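Local atomic coordinates of terminase, large subunit (Enterobacteria phage P22, PDB entry 4DKW), a protein that drives viral DNA into empty capsids as the ATP-powered packaging motor and cuts the genome with its C-terminal nuclease domain, the part described here. Residues 22-27 with 187-192. Sequence-based numbering, arbitrary orientation.
Sequences CPDHFY and RMMRDI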
loop_
_atom_site.group_PDB
_atom_site.type_symbol
_atom_site.label_atom_id
_atom_site.label_comp_id
_atom_site.label_asym_id
_atom_site.label_seq_id
_atom_site.Cartn_x
_atom_site.Cartn_y
_atom_site.Cartn_z
ATOM N N CYS A 22 -1.914 5.810 16.912
ATOM C CA CYS A 22 -3.106 5.054 16.535
ATOM C C CYS A 22 -4.044 4.798 17.719
ATOM O O CYS A 22 -3.660 4.135 18.689
ATOM C CB CYS A 22 -2.710 3.714 15.909
ATOM S SG CYS A 22 -4.096 2.869 15.162
ATOM N N PRO A 23 -5.282 5.319 17.642
ATOM C CA PRO A 23 -6.280 5.001 18.670
ATOM C C PRO A 23 -6.581 3.495 18.693
ATOM O O PRO A 23 -6.468 2.818 17.668
ATOM C CB PRO A 23 -7.512 5.795 18.216
ATOM C CG PRO A 23 -6.968 6.891 17.356
ATOM C CD PRO A 23 -5.795 6.277 16.648
ATOM N N ASP A 24 -6.951 2.994 19.864
ATOM C CA ASP A 24 -7.253 1.584 20.078
ATOM C C ASP A 24 -8.278 0.999 19.109
ATOM O O ASP A 24 -8.218 -0.178 18.765
ATOM C CB ASP A 24 -7.774 1.389 21.505
ATOM C CG ASP A 24 -6.675 1.047 22.485
ATOM O OD1 ASP A 24 -5.497 1.036 22.071
ATOM O OD2 ASP A 24 -6.995 0.787 23.667
ATOM N N HIS A 25 -9.231 1.813 18.690
ATOM C CA HIS A 25 -10.359 1.343 17.905
ATOM C C HIS A 25 -10.132 1.470 16.400
ATOM O O HIS A 25 -11.009 1.113 15.621
ATOM C CB HIS A 25 -11.624 2.127 18.284
ATOM C CG HIS A 25 -11.431 3.613 18.253
ATOM N ND1 HIS A 25 -12.424 4.516 17.977
ATOM C CD2 HIS A 25 -10.355 4.350 18.455
ATOM C CE1 HIS A 25 -11.951 5.735 18.010
ATOM N NE2 HIS A 25 -10.691 5.678 18.290
ATOM N N PHE A 26 -8.978 1.984 15.986
ATOM C CA PHE A 26 -8.661 2.037 14.554
ATOM C C PHE A 26 -8.221 0.662 14.130
ATOM O O PHE A 26 -7.717 -0.093 14.945
ATOM C CB PHE A 26 -7.533 3.026 14.227
ATOM C CG PHE A 26 -7.967 4.471 14.163
ATOM C CD1 PHE A 26 -9.149 4.892 14.755
ATOM C CD2 PHE A 26 -7.179 5.408 13.513
ATOM C CE1 PHE A 26 -9.526 6.212 14.702
ATOM C CE2 PHE A 26 -7.555 6.728 13.459
ATOM C CZ PHE A 26 -8.730 7.131 14.047
ATOM N N TYR A 27 -8.419 0.343 12.856
ATOM C CA TYR A 27 -7.929 -0.907 12.296
ATOM C C TYR A 27 -6.612 -0.699 11.547
ATOM O O TYR A 27 -6.349 0.384 11.021
ATOM C CB TYR A 27 -8.982 -1.527 11.385
ATOM C CG TYR A 27 -10.147 -2.077 12.160
ATOM C CD1 TYR A 27 -10.353 -3.446 12.252
ATOM C CD2 TYR A 27 -11.024 -1.232 12.829
ATOM C CE1 TYR A 27 -11.409 -3.958 12.965
ATOM C CE2 TYR A 27 -12.085 -1.733 13.548
ATOM C CZ TYR A 27 -12.277 -3.095 13.614
ATOM O OH TYR A 27 -13.338 -3.614 14.323
ATOM N N ARG A 187 -6.773 -5.483 11.246
ATOM C CA ARG A 187 -7.075 -5.876 12.615
ATOM C C ARG A 187 -7.169 -4.659 13.544
ATOM O O ARG A 187 -6.426 -3.689 13.391
ATOM C CB ARG A 187 -6.027 -6.870 13.120
ATOM C CG ARG A 187 -4.635 -6.269 13.300
ATOM C CD ARG A 187 -3.600 -7.316 13.709
ATOM N NE ARG A 187 -4.022 -8.131 14.847
ATOM C CZ ARG A 187 -3.206 -8.914 15.550
ATOM N NH1 ARG A 187 -1.917 -8.983 15.247
ATOM N NH2 ARG A 187 -3.680 -9.620 16.566
ATOM N N MET A 188 -8.095 -4.701 14.499
ATOM C CA MET A 188 -8.266 -3.587 15.428
ATOM C C MET A 188 -7.021 -3.401 16.284
ATOM O O MET A 188 -6.482 -4.364 16.817
ATOM C CB MET A 188 -9.482 -3.803 16.320
ATOM C CG MET A 188 -9.817 -2.588 17.148
ATOM S SD MET A 188 -11.281 -2.841 18.143
ATOM C CE MET A 188 -12.478 -1.855 17.260
ATOM N N MET A 189 -6.567 -2.156 16.402
ATOM C CA MET A 189 -5.342 -1.825 17.124
ATOM C C MET A 189 -5.269 -2.448 18.522
ATOM O O MET A 189 -4.244 -2.999 18.896
ATOM C CB MET A 189 -5.171 -0.306 17.208
ATOM C CG MET A 189 -3.927 0.153 17.952
ATOM S SD MET A 189 -2.373 -0.274 17.165
ATOM C CE MET A 189 -1.222 0.561 18.249
ATOM N N ARG A 190 -6.354 -2.378 19.287
ATOM C CA ARG A 190 -6.333 -2.937 20.637
ATOM C C ARG A 190 -6.281 -4.459 20.713
ATOM O O ARG A 190 -5.879 -5.033 21.727
ATOM C CB ARG A 190 -7.476 -2.397 21.493
ATOM C CG ARG A 190 -8.854 -2.612 20.906
ATOM C CD ARG A 190 -9.894 -2.677 22.012
ATOM N NE ARG A 190 -10.340 -4.056 22.195
ATOM C CZ ARG A 190 -11.116 -4.484 23.189
ATOM N NH1 ARG A 190 -11.539 -3.645 24.129
ATOM N NH2 ARG A 190 -11.456 -5.766 23.246
ATOM N N ASP A 191 -6.695 -5.127 19.648
ATOM C CA ASP A 191 -6.639 -6.596 19.597
ATOM C C ASP A 191 -5.272 -7.080 19.099
ATOM O O ASP A 191 -4.931 -8.243 19.293
ATOM C CB ASP A 191 -7.725 -7.135 18.662
ATOM C CG ASP A 191 -9.124 -6.920 19.206
ATOM O OD1 ASP A 191 -9.262 -6.697 20.440
ATOM O OD2 ASP A 191 -10.083 -6.974 18.402
ATOM N N ILE A 192 -4.494 -6.191 18.474
ATOM C CA ILE A 192 -3.173 -6.552 17.972
ATOM C C ILE A 192 -2.351 -7.079 19.123
ATOM O O ILE A 192 -2.208 -8.280 19.289
ATOM C CB ILE A 192 -2.418 -5.355 17.355
ATOM C CG1 ILE A 192 -3.208 -4.751 16.202
ATOM C CG2 ILE A 192 -1.057 -5.805 16.863
ATOM C CD1 ILE A 192 -2.553 -3.529 15.597
#
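Arg187 turns its side chain away from 22-27, and Arg187 NH1 hydrogen-bonds to Lys80 O, while Arg187 O receives a CA-H...O contact from Tyr27 CA at 3.3 Å. Met188 faces Tyr27 as an antiparallel non-hydrogen-bonded pair, both side chains on the same face of the sheet. This bridge sets Met188 CB over the face of the Tyr27 ring, 4.0 Å from its centroid, a CH-pi contact. The anti chi1 (-171°) then directs Met188 CG to 3.3 Å from Asp24 O. The flexible thioether suits the flat ring: its sulfur makes an oblique Met-aromatic contact, and a bend at chi3 brings Met188 CE within 3.5 Å of Tyr27 OH. Met189 N gives a nearly straight hydrogen bond (167°) to Phe26 O at 2.8 Å. Apolar Met189 suits buried Cys22: Met189 CG lies 3.9 Å from Cys22 SG, and the bend at chi2 (66°) carries SD and CE past Cys22 CB. Arg190 N bonds Asp24 O at 2.9 Å; its aliphatic CB packs against the Asp24 carboxylate, whereas its exposed guanidinium leads away to a weak salt bridge with Asp191. Asp24 OD1 forms a salt bridge with Lys194. Carbonyls of the type I turn Pro23-Phe26 thus take the first N-H groups of the weakly bonded helix 189-193, beside strands 27-33 and 187-188 of the RNase H-like nuclease fold.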